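Putative polysaccharide deacetylase (Bdellovibrio bacteriovorus HD100, PDB 5JP6) probably removes acetyl groups from peptidoglycan as a zinc-dependent carbohydrate esterase of family 4, acting on carbon-nitrogen bonds other than peptide bonds. Local coordinates at residues Gly221-Ser226 against Trp271-Phe276; Glu119-Gln124 against Ile337-Ala342; Ser140-Arg145 against Phe348-Tyr353. The protein carries 1 engineered substitution. All blocks are in the same frame, centred on the assembly; numbering follows the deposited sequence. Where two conformers were deposited one is given.

Interaction 1 (Gly221-Ser226 against Trp271-Phe276); sequences GHVIGS and WVDPVF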
loop_
_atom_site.group_PDB
_atom_site.type_symbol
_atom_site.label_atom_id
_atom_site.label_comp_id
_atom_site.label_asym_id
_atom_site.label_seq_id
_atom_site.Cartn_x
_atom_site.Cartn_y
_atom_site.Cartn_z
ATOM N N GLY A 221 -5.543 -11.852 11.977
ATOM C CA GLY A 221 -4.324 -12.176 12.740
ATOM C C GLY A 221 -3.061 -11.449 12.321
ATOM O O GLY A 221 -1.979 -11.751 12.801
ATOM N N HIS A 222 -3.210 -10.432 11.479
ATOM C CA HIS A 222 -2.048 -9.724 10.980
ATOM C C HIS A 222 -1.563 -8.678 11.987
ATOM O O HIS A 222 -2.294 -8.254 12.883
ATOM C CB HIS A 222 -2.384 -9.079 9.645
ATOM C CG HIS A 222 -2.873 -10.052 8.628
ATOM N ND1 HIS A 222 -2.087 -11.047 8.102
ATOM C CD2 HIS A 222 -4.097 -10.200 8.080
ATOM C CE1 HIS A 222 -2.807 -11.759 7.248
ATOM N NE2 HIS A 222 -4.025 -11.252 7.211
ATOM N N VAL A 223 -0.319 -8.282 11.813
ATOM C CA VAL A 223 0.266 -7.159 12.555
ATOM C C VAL A 223 -0.173 -5.868 11.877
ATOM O O VAL A 223 -0.178 -5.770 10.649
ATOM C CB VAL A 223 1.796 -7.298 12.692
ATOM C CG1 VAL A 223 2.429 -5.970 13.026
ATOM C CG2 VAL A 223 2.115 -8.359 13.718
ATOM N N ILE A 224 -0.566 -4.883 12.682
ATOM C CA ILE A 224 -0.989 -3.586 12.184
ATOM C C ILE A 224 -0.307 -2.465 12.960
ATOM O O ILE A 224 -0.573 -2.281 14.134
ATOM C CB ILE A 224 -2.503 -3.403 12.232
ATOM C CG1 ILE A 224 -3.226 -4.583 11.595
ATOM C CG2 ILE A 224 -2.900 -2.079 11.565
ATOM C CD1 ILE A 224 -4.737 -4.507 11.778
ATOM N N GLY A 225 0.576 -1.748 12.251
ATOM C CA GLY A 225 1.174 -0.516 12.724
ATOM C C GLY A 225 0.794 0.621 11.811
ATOM O O GLY A 225 -0.288 0.631 11.227
ATOM N N SER A 226 1.692 1.588 11.659
ATOM C CA SER A 226 1.372 2.773 10.867
ATOM C C SER A 226 2.520 3.245 9.978
ATOM O O SER A 226 3.648 2.876 10.195
ATOM C CB SER A 226 0.831 3.880 11.780
ATOM O OG SER A 226 1.845 4.478 12.549
ATOM N N TRP A 271 -6.086 -1.146 19.890
ATOM C CA TRP A 271 -4.677 -1.462 19.955
ATOM C C TRP A 271 -4.026 -1.038 18.641
ATOM O O TRP A 271 -4.703 -0.752 17.664
ATOM C CB TRP A 271 -4.454 -2.944 20.214
ATOM C CG TRP A 271 -5.117 -3.878 19.224
ATOM C CD1 TRP A 271 -6.289 -4.537 19.386
ATOM C CD2 TRP A 271 -4.588 -4.314 17.976
ATOM N NE1 TRP A 271 -6.560 -5.355 18.303
ATOM C CE2 TRP A 271 -5.515 -5.237 17.413
ATOM C CE3 TRP A 271 -3.405 -4.041 17.279
ATOM C CZ2 TRP A 271 -5.274 -5.899 16.194
ATOM C CZ3 TRP A 271 -3.184 -4.654 16.063
ATOM C CH2 TRP A 271 -4.121 -5.568 15.517
ATOM N N VAL A 272 -2.695 -0.992 18.679
ATOM C CA VAL A 272 -1.865 -0.736 17.535
ATOM C C VAL A 272 -0.512 -1.351 17.830
ATOM O O VAL A 272 0.071 -1.105 18.892
ATOM C CB VAL A 272 -1.750 0.756 17.175
ATOM C CG1 VAL A 272 -1.274 1.632 18.346
ATOM C CG2 VAL A 272 -0.869 0.911 15.937
ATOM N N ASP A 273 -0.018 -2.204 16.933
ATOM C CA ASP A 273 1.270 -2.833 17.191
ATOM C C ASP A 273 2.386 -1.799 17.194
ATOM O O ASP A 273 2.315 -0.774 16.478
ATOM C CB ASP A 273 1.555 -3.907 16.131
ATOM C CG ASP A 273 0.740 -5.161 16.365
ATOM O OD1 ASP A 273 0.901 -5.772 17.477
ATOM O OD2 ASP A 273 -0.025 -5.561 15.473
ATOM N N PRO A 274 3.458 -2.099 17.952
ATOM C CA PRO A 274 4.560 -1.115 18.115
ATOM C C PRO A 274 5.523 -1.179 16.945
ATOM O O PRO A 274 6.704 -1.440 17.132
ATOM C CB PRO A 274 5.197 -1.537 19.439
ATOM C CG PRO A 274 4.961 -3.028 19.472
ATOM C CD PRO A 274 3.563 -3.183 18.941
ATOM N N VAL A 275 4.983 -0.971 15.742
ATOM C CA VAL A 275 5.760 -1.016 14.506
ATOM C C VAL A 275 5.373 0.163 13.653
ATOM O O VAL A 275 4.185 0.516 13.556
ATOM C CB VAL A 275 5.570 -2.349 13.733
ATOM C CG1 VAL A 275 5.930 -3.525 14.667
ATOM C CG2 VAL A 275 4.156 -2.547 13.213
ATOM N N PHE A 276 6.387 0.798 13.073
ATOM C CA PHE A 276 6.209 2.022 12.314
ATOM C C PHE A 276 7.156 2.049 11.141
ATOM O O PHE A 276 8.281 1.538 11.239
ATOM C CB PHE A 276 6.494 3.247 13.209
ATOM C CG PHE A 276 6.464 4.558 12.478
ATOM C CD1 PHE A 276 5.245 5.121 12.133
ATOM C CD2 PHE A 276 7.641 5.183 12.056
ATOM C CE1 PHE A 276 5.209 6.330 11.428
ATOM C CE2 PHE A 276 7.595 6.372 11.364
ATOM C CZ PHE A 276 6.382 6.924 11.034
HETATM O O HOH W 1 -1.501 -7.804 15.949
#
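Asp273 pairs with Ile224 through both backbone and side chain. Asp273 N donates to Ile224 O over 2.9 Å, tilted 23° from the carbonyl plane. In return Asp273 OD2 takes Ile224 N on its anti lone pair, also at 2.9 Å and nearly straight (162°). CG stands anti to the carbonyl carbon, beside the backbone N (chi1 -75°), the position from which OD2 reaches Ile224 N. The side chain crosses that of Val223 at about a right angle, with Asp273 OD2 3.5 Å from Val223 CG1. A water lies within hydrogen-bonding distance of Asp273 OD2 and His222 O and bridges the two segments. The Trp271 ring meets Ile224, CH2 to CD1 at 3.9 Å, these two side chains also crossing at about a right angle.

Farther along, the chains become neighbouring parallel strands in the sheet of the NodB-type deacetylase barrel, with Ser226 bridged to Phe276. The first rung is weak, Ser226 N to Val275 O at 3.3 Å, and that oxygen also receives a CH...O contact from Gly225 CA. Gly225 CA lies 3.6 Å from Val275 CG2. Ser226 OG lies in plane at the edge of the Phe276 ring, 3.5 Å from CD1.

A hydrogen bond with His262 holds Ser226 OG. Helix 251-269 packs on Ile224, Val272 and Phe276, and helix 211-219 touches Ile224 and Trp271.

Interaction 2 (Glu119-Gln124 against Ile337-Ala342); sequences EHFDEQ and IQRRTA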
loop_
_atom_site.group_PDB
_atom_site.type_symbol
_atom_site.label_atom_id
_atom_site.label_comp_id
_atom_site.label_asym_id
_atom_site.label_seq_id
_atom_site.Cartn_x
_atom_site.Cartn_y
_atom_site.Cartn_z
ATOM N N GLU A 119 -11.268 -4.164 -17.873
ATOM C CA GLU A 119 -10.978 -4.980 -19.064
ATOM C C GLU A 119 -9.465 -5.250 -19.174
ATOM O O GLU A 119 -9.030 -6.366 -19.486
ATOM C CB GLU A 119 -11.487 -4.279 -20.331
ATOM C CG GLU A 119 -11.128 -5.019 -21.591
ATOM C CD GLU A 119 -11.710 -4.357 -22.832
ATOM O OE1 GLU A 119 -11.829 -3.112 -22.889
ATOM O OE2 GLU A 119 -12.039 -5.086 -23.763
ATOM N N HIS A 120 -8.661 -4.243 -18.814
ATOM C CA HIS A 120 -7.200 -4.420 -18.790
ATOM C C HIS A 120 -6.837 -5.537 -17.801
ATOM O O HIS A 120 -6.100 -6.465 -18.146
ATOM C CB HIS A 120 -6.494 -3.123 -18.406
ATOM C CG HIS A 120 -5.071 -3.317 -18.003
ATOM N ND1 HIS A 120 -4.044 -3.435 -18.912
ATOM C CD2 HIS A 120 -4.506 -3.444 -16.784
ATOM C CE1 HIS A 120 -2.904 -3.616 -18.271
ATOM N NE2 HIS A 120 -3.160 -3.617 -16.979
ATOM N N PHE A 121 -7.363 -5.474 -16.573
ATOM C CA PHE A 121 -7.036 -6.540 -15.572
ATOM C C PHE A 121 -7.633 -7.880 -15.964
ATOM O O PHE A 121 -7.022 -8.878 -15.669
ATOM C CB PHE A 121 -7.378 -6.127 -14.159
ATOM C CG PHE A 121 -6.391 -5.116 -13.586
ATOM C CD1 PHE A 121 -5.056 -5.410 -13.289
ATOM C CD2 PHE A 121 -6.840 -3.832 -13.401
ATOM C CE1 PHE A 121 -4.238 -4.442 -12.746
ATOM C CE2 PHE A 121 -6.035 -2.880 -12.866
ATOM C CZ PHE A 121 -4.723 -3.178 -12.566
ATOM N N ASP A 122 -8.754 -7.906 -16.685
ATOM C CA ASP A 122 -9.281 -9.161 -17.235
ATOM C C ASP A 122 -8.254 -9.801 -18.162
ATOM O O ASP A 122 -7.959 -11.005 -18.094
ATOM C CB ASP A 122 -10.560 -8.921 -18.024
ATOM C CG ASP A 122 -11.776 -8.600 -17.153
ATOM O OD1 ASP A 122 -11.750 -8.796 -15.909
ATOM O OD2 ASP A 122 -12.794 -8.140 -17.744
ATOM N N GLU A 123 -7.711 -8.977 -19.042
ATOM C CA GLU A 123 -6.741 -9.462 -20.037
ATOM C C GLU A 123 -5.470 -9.955 -19.356
ATOM O O GLU A 123 -4.927 -11.027 -19.678
ATOM C CB GLU A 123 -6.400 -8.338 -21.009
ATOM C CG GLU A 123 -7.513 -7.950 -21.948
ATOM C CD GLU A 123 -7.211 -6.680 -22.729
ATOM O OE1 GLU A 123 -6.089 -6.152 -22.611
ATOM O OE2 GLU A 123 -8.078 -6.233 -23.515
ATOM N N GLN A 124 -5.047 -9.201 -18.340
ATOM C CA GLN A 124 -3.859 -9.565 -17.539
ATOM C C GLN A 124 -4.027 -10.896 -16.828
ATOM O O GLN A 124 -3.104 -11.655 -16.720
ATOM C CB GLN A 124 -3.535 -8.479 -16.526
ATOM C CG GLN A 124 -3.139 -7.138 -17.142
ATOM C CD GLN A 124 -1.815 -7.223 -17.837
ATOM O OE1 GLN A 124 -0.792 -7.466 -17.211
ATOM N NE2 GLN A 124 -1.824 -7.041 -19.136
ATOM N N ILE A 337 -2.884 -0.643 -1.233
ATOM C CA ILE A 337 -3.675 0.301 -2.040
ATOM C C ILE A 337 -3.372 0.226 -3.541
ATOM O O ILE A 337 -3.987 0.937 -4.344
ATOM C CB ILE A 337 -3.529 1.760 -1.529
ATOM C CG1 ILE A 337 -2.096 2.257 -1.655
ATOM C CG2 ILE A 337 -3.997 1.864 -0.083
ATOM C CD1 ILE A 337 -1.949 3.739 -1.547
ATOM N N GLN A 338 -2.447 -0.663 -3.925
ATOM C CA GLN A 338 -2.089 -0.841 -5.323
ATOM C C GLN A 338 -2.903 -2.043 -5.869
ATOM O O GLN A 338 -2.683 -3.190 -5.475
ATOM C CB GLN A 338 -0.598 -1.127 -5.477
ATOM C CG GLN A 338 -0.113 -1.054 -6.923
ATOM C CD GLN A 338 -0.132 0.397 -7.450
ATOM O OE1 GLN A 338 0.470 1.340 -6.880
ATOM N NE2 GLN A 338 -0.869 0.592 -8.486
ATOM N N ARG A 339 -3.830 -1.772 -6.781
ATOM C CA ARG A 339 -4.693 -2.837 -7.296
ATOM C C ARG A 339 -3.900 -3.997 -7.845
ATOM O O ARG A 339 -4.205 -5.176 -7.561
ATOM C CB ARG A 339 -5.674 -2.323 -8.343
ATOM C CG ARG A 339 -6.408 -3.473 -8.979
ATOM C CD ARG A 339 -7.620 -3.065 -9.743
ATOM N NE ARG A 339 -8.268 -4.257 -10.277
ATOM C CZ ARG A 339 -9.250 -4.251 -11.155
ATOM N NH1 ARG A 339 -9.767 -3.108 -11.557
ATOM N NH2 ARG A 339 -9.754 -5.402 -11.565
ATOM N N ARG A 340 -2.853 -3.699 -8.605
ATOM C CA ARG A 340 -2.156 -4.784 -9.299
ATOM C C ARG A 340 -1.493 -5.735 -8.308
ATOM O O ARG A 340 -1.394 -6.912 -8.572
ATOM C CB ARG A 340 -1.141 -4.228 -10.274
ATOM C CG ARG A 340 -0.592 -5.246 -11.245
ATOM C CD ARG A 340 0.248 -4.541 -12.306
ATOM N NE ARG A 340 -0.408 -3.428 -12.969
ATOM C CZ ARG A 340 -1.108 -3.485 -14.116
ATOM N NH1 ARG A 340 -1.355 -4.621 -14.725
ATOM N NH2 ARG A 340 -1.566 -2.380 -14.649
ATOM N N THR A 341 -1.093 -5.203 -7.158
ATOM C CA THR A 341 -0.553 -6.051 -6.101
ATOM C C THR A 341 -1.576 -7.058 -5.595
ATOM O O THR A 341 -1.245 -8.260 -5.399
ATOM C CB THR A 341 0.025 -5.183 -4.986
ATOM O OG1 THR A 341 1.093 -4.398 -5.524
ATOM C CG2 THR A 341 0.530 -6.006 -3.782
ATOM N N ALA A 342 -2.824 -6.615 -5.420
ATOM C CA ALA A 342 -3.899 -7.558 -5.036
ATOM C C ALA A 342 -4.115 -8.576 -6.186
ATOM O O ALA A 342 -4.300 -9.787 -5.933
ATOM C CB ALA A 342 -5.183 -6.820 -4.676
HETATM O O HOH W 2 -11.123 -6.740 -13.707
#
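Phe121 is flanked by Arg339 over one face and His120 over the other, with Arg340 coming in obliquely. Arg339, extended from CG to NE, slides past Phe121 in the opposite direction. Its CG, in a CH-pi contact, and NE lie over the ring face, while the guanidinium runs past the rim, with Phe121 CD2 over its centre, 3.3 Å from Arg339 CZ, the planes 27° apart. Arg340 bends at chi3 (-52°), which turns NE aside, and Phe121 CE1 sits over the centre of its guanidinium, 3.5 Å from Arg340 CZ. Both end nitrogens of Arg340 converge on His120 NE2: NH1 and NH2 each donate over 3.1 Å, with NH1 in the imidazole plane and NH2 tilted 30° out of it. The imidazole and guanidinium planes are nearly perpendicular, and Asn313 takes a further bond from NH1.

Beyond this close packing, the contact is looser toward Asp122. Its OD1 and Arg339 NH2 are 5.9 Å apart, joined through one water. Glu94, Asp118 and Glu343 form salt bridges with Arg339, probably keeping it charged. Arginine-aromatic stacking, with an end-on guanidinium whose two nitrogens share one imidazole nitrogen, fastens helix 110-126 to the N-terminal end of helix 339-354, a helix of the NodB-type deacetylase fold.

Interaction 3 (Ser140-Arg145 against Phe348-Tyr353); sequences SRNSFR and FLRELY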
loop_
_atom_site.group_PDB
_atom_site.type_symbol
_atom_site.label_atom_id
_atom_site.label_comp_id
_atom_site.label_asym_id
_atom_site.label_seq_id
_atom_site.Cartn_x
_atom_site.Cartn_y
_atom_site.Cartn_z
ATOM N N SER A 140 -8.842 -18.548 -5.019
ATOM C CA SER A 140 -7.821 -18.886 -6.032
ATOM C C SER A 140 -7.644 -20.394 -6.036
ATOM O O SER A 140 -8.202 -21.131 -5.205
ATOM C CB SER A 140 -6.484 -18.199 -5.748
ATOM O OG SER A 140 -5.831 -18.845 -4.742
ATOM N N ARG A 141 -6.832 -20.843 -6.991
ATOM C CA ARG A 141 -6.502 -22.240 -7.125
ATOM C C ARG A 141 -5.532 -22.737 -6.078
ATOM O O ARG A 141 -5.227 -23.915 -6.061
ATOM C CB ARG A 141 -5.891 -22.466 -8.518
ATOM C CG ARG A 141 -6.893 -22.242 -9.650
ATOM C CD ARG A 141 -6.243 -22.320 -11.016
ATOM N NE ARG A 141 -7.154 -21.806 -12.043
ATOM C CZ ARG A 141 -6.812 -21.469 -13.292
ATOM N NH1 ARG A 141 -5.562 -21.588 -13.731
ATOM N NH2 ARG A 141 -7.742 -21.015 -14.122
ATOM N N ASN A 142 -5.023 -21.830 -5.226
ATOM C CA ASN A 142 -4.026 -22.233 -4.212
ATOM C C ASN A 142 -4.623 -23.150 -3.192
ATOM O O ASN A 142 -5.587 -22.782 -2.542
ATOM C CB ASN A 142 -3.411 -21.018 -3.507
ATOM C CG ASN A 142 -2.441 -20.264 -4.361
ATOM O OD1 ASN A 142 -1.887 -20.815 -5.312
ATOM N ND2 ASN A 142 -2.145 -18.965 -3.961
ATOM N N SER A 143 -4.025 -24.320 -3.027
ATOM C CA SER A 143 -4.459 -25.283 -1.987
ATOM C C SER A 143 -3.225 -25.874 -1.336
ATOM O O SER A 143 -3.038 -27.086 -1.270
ATOM C CB SER A 143 -5.318 -26.378 -2.571
ATOM O OG SER A 143 -4.693 -26.783 -3.734
ATOM N N PHE A 144 -2.394 -24.991 -0.847
ATOM C CA PHE A 144 -1.248 -25.327 0.006
ATOM C C PHE A 144 -1.342 -24.441 1.230
ATOM O O PHE A 144 -2.113 -23.479 1.244
ATOM C CB PHE A 144 0.112 -25.145 -0.700
ATOM C CG PHE A 144 0.438 -23.729 -1.056
ATOM C CD1 PHE A 144 0.041 -23.180 -2.291
ATOM C CD2 PHE A 144 1.089 -22.916 -0.141
ATOM C CE1 PHE A 144 0.299 -21.849 -2.584
ATOM C CE2 PHE A 144 1.396 -21.608 -0.452
ATOM C CZ PHE A 144 1.019 -21.067 -1.661
ATOM N N ARG A 145 -0.509 -24.724 2.210
ATOM C CA ARG A 145 -0.530 -23.982 3.452
ATOM C C ARG A 145 0.910 -23.711 3.891
ATOM O O ARG A 145 1.678 -24.666 4.078
ATOM C CB ARG A 145 -1.258 -24.804 4.506
ATOM C CG ARG A 145 -1.358 -24.197 5.883
ATOM C CD ARG A 145 -2.091 -25.158 6.813
ATOM N NE ARG A 145 -2.337 -24.582 8.132
ATOM C CZ ARG A 145 -1.434 -24.513 9.114
ATOM N NH1 ARG A 145 -0.196 -24.973 8.937
ATOM N NH2 ARG A 145 -1.765 -23.965 10.287
ATOM N N PHE A 348 1.831 -14.699 -6.553
ATOM C CA PHE A 348 3.056 -14.409 -5.823
ATOM C C PHE A 348 3.270 -15.416 -4.706
ATOM O O PHE A 348 4.359 -15.945 -4.527
ATOM C CB PHE A 348 3.021 -12.982 -5.266
ATOM C CG PHE A 348 4.175 -12.653 -4.373
ATOM C CD1 PHE A 348 5.437 -12.492 -4.887
ATOM C CD2 PHE A 348 4.016 -12.540 -2.991
ATOM C CE1 PHE A 348 6.512 -12.172 -4.068
ATOM C CE2 PHE A 348 5.094 -12.261 -2.179
ATOM C CZ PHE A 348 6.330 -12.069 -2.717
ATOM N N LEU A 349 2.215 -15.645 -3.931
ATOM C CA LEU A 349 2.288 -16.584 -2.842
ATOM C C LEU A 349 2.611 -18.009 -3.321
ATOM O O LEU A 349 3.401 -18.704 -2.697
ATOM C CB LEU A 349 1.008 -16.516 -2.018
ATOM C CG LEU A 349 0.738 -15.173 -1.304
ATOM C CD1 LEU A 349 -0.696 -15.098 -0.788
ATOM C CD2 LEU A 349 1.756 -14.931 -0.217
ATOM N N ARG A 350 1.979 -18.424 -4.410
ATOM C CA ARG A 350 2.273 -19.725 -4.980
ATOM C C ARG A 350 3.734 -19.812 -5.413
ATOM O O ARG A 350 4.395 -20.821 -5.152
ATOM C CB ARG A 350 1.305 -20.046 -6.127
ATOM C CG ARG A 350 1.581 -21.363 -6.875
ATOM C CD ARG A 350 1.581 -22.638 -6.031
ATOM N NE ARG A 350 2.245 -23.765 -6.704
ATOM C CZ ARG A 350 1.679 -24.635 -7.533
ATOM N NH1 ARG A 350 0.389 -24.579 -7.834
ATOM N NH2 ARG A 350 2.424 -25.595 -8.062
ATOM N N GLU A 351 4.249 -18.768 -6.050
ATOM C CA GLU A 351 5.670 -18.782 -6.454
ATOM C C GLU A 351 6.619 -18.788 -5.242
ATOM O O GLU A 351 7.620 -19.495 -5.301
ATOM C CB GLU A 351 5.991 -17.646 -7.394
ATOM C CG GLU A 351 5.582 -17.936 -8.821
ATOM C CD GLU A 351 6.361 -19.138 -9.363
ATOM O OE1 GLU A 351 7.624 -19.117 -9.295
ATOM O OE2 GLU A 351 5.704 -20.101 -9.799
ATOM N N LEU A 352 6.326 -18.047 -4.166
ATOM C CA LEU A 352 7.164 -18.126 -2.943
ATOM C C LEU A 352 7.223 -19.600 -2.523
ATOM O O LEU A 352 8.299 -20.135 -2.210
ATOM C CB LEU A 352 6.621 -17.287 -1.801
ATOM C CG LEU A 352 6.793 -15.793 -1.843
ATOM C CD1 LEU A 352 6.184 -15.187 -0.587
ATOM C CD2 LEU A 352 8.244 -15.404 -2.014
ATOM N N TYR A 353 6.061 -20.242 -2.443
ATOM C CA TYR A 353 5.993 -21.632 -2.061
ATOM C C TYR A 353 6.806 -22.548 -3.007
ATOM O O TYR A 353 7.658 -23.333 -2.546
ATOM C CB TYR A 353 4.532 -22.075 -2.019
ATOM C CG TYR A 353 4.349 -23.488 -1.580
ATOM C CD1 TYR A 353 4.392 -23.813 -0.228
ATOM C CD2 TYR A 353 4.096 -24.480 -2.496
ATOM C CE1 TYR A 353 4.190 -25.106 0.192
ATOM C CE2 TYR A 353 3.899 -25.781 -2.082
ATOM C CZ TYR A 353 3.959 -26.074 -0.741
ATOM O OH TYR A 353 3.747 -27.354 -0.367
#
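An offset aromatic stack, Phe144 against Tyr353, joins the loop between helix 110-126 and strand 150-153 to the outer side of helix 339-354. The ring centroids are 4.2 Å apart, with the planes at 21°, and the side chains slide past each other in opposite directions. Each ring therefore covers the other's root: Phe144 CB lies over the tyrosine face and Tyr353 CB over the phenylalanine face. The tightest approach joins Phe144 CD2 to Tyr353 CD1 at 3.4 Å. Tyr353 CG, anti to its backbone N (chi1 -178°), carries the ring out to meet Phe144.

Beside the stack, Phe144 CZ comes within 3.5 Å of Leu349 O, a carbonyl already bonded to Tyr353 N. Asn142 OD1 rests 3.4 Å from Arg350 CB, buried without a hydrogen-bond partner, while its ND2 donates to Pro346 O one turn earlier in the helix. Just upstream, Ser140 OG accepts from Asn142 N, an ST turn, and also pairs with Glu193. Val194, just after helix 183-193, touches both Asn142 and Phe144, and on the helix Leu349 and Leu352 pack against strand 170-176.

Overall arrangement
Interactions 2 and 3 share helix 339-354: residues 337-342 hold its start against helix 110-126, while residues 348-353 receive the 140-145 loop farther along. Their centres lie 18 Å apart, nearest atoms about 6 Å, and their segments alternate along the chain. Interaction 1 is nested inside both chain loops and touches neither; its centre is 27 Å from that of interaction 2 and 25 Å from that of interaction 3. Ser226 precedes the zinc ligand His227, their side chains about 6 Å apart, and the side chain of Phe276 lies about 10 Å from the bound zinc ion. The contacting residues of the other two lie away from the metal site, although Ile337 touches the zinc ligand Asp177.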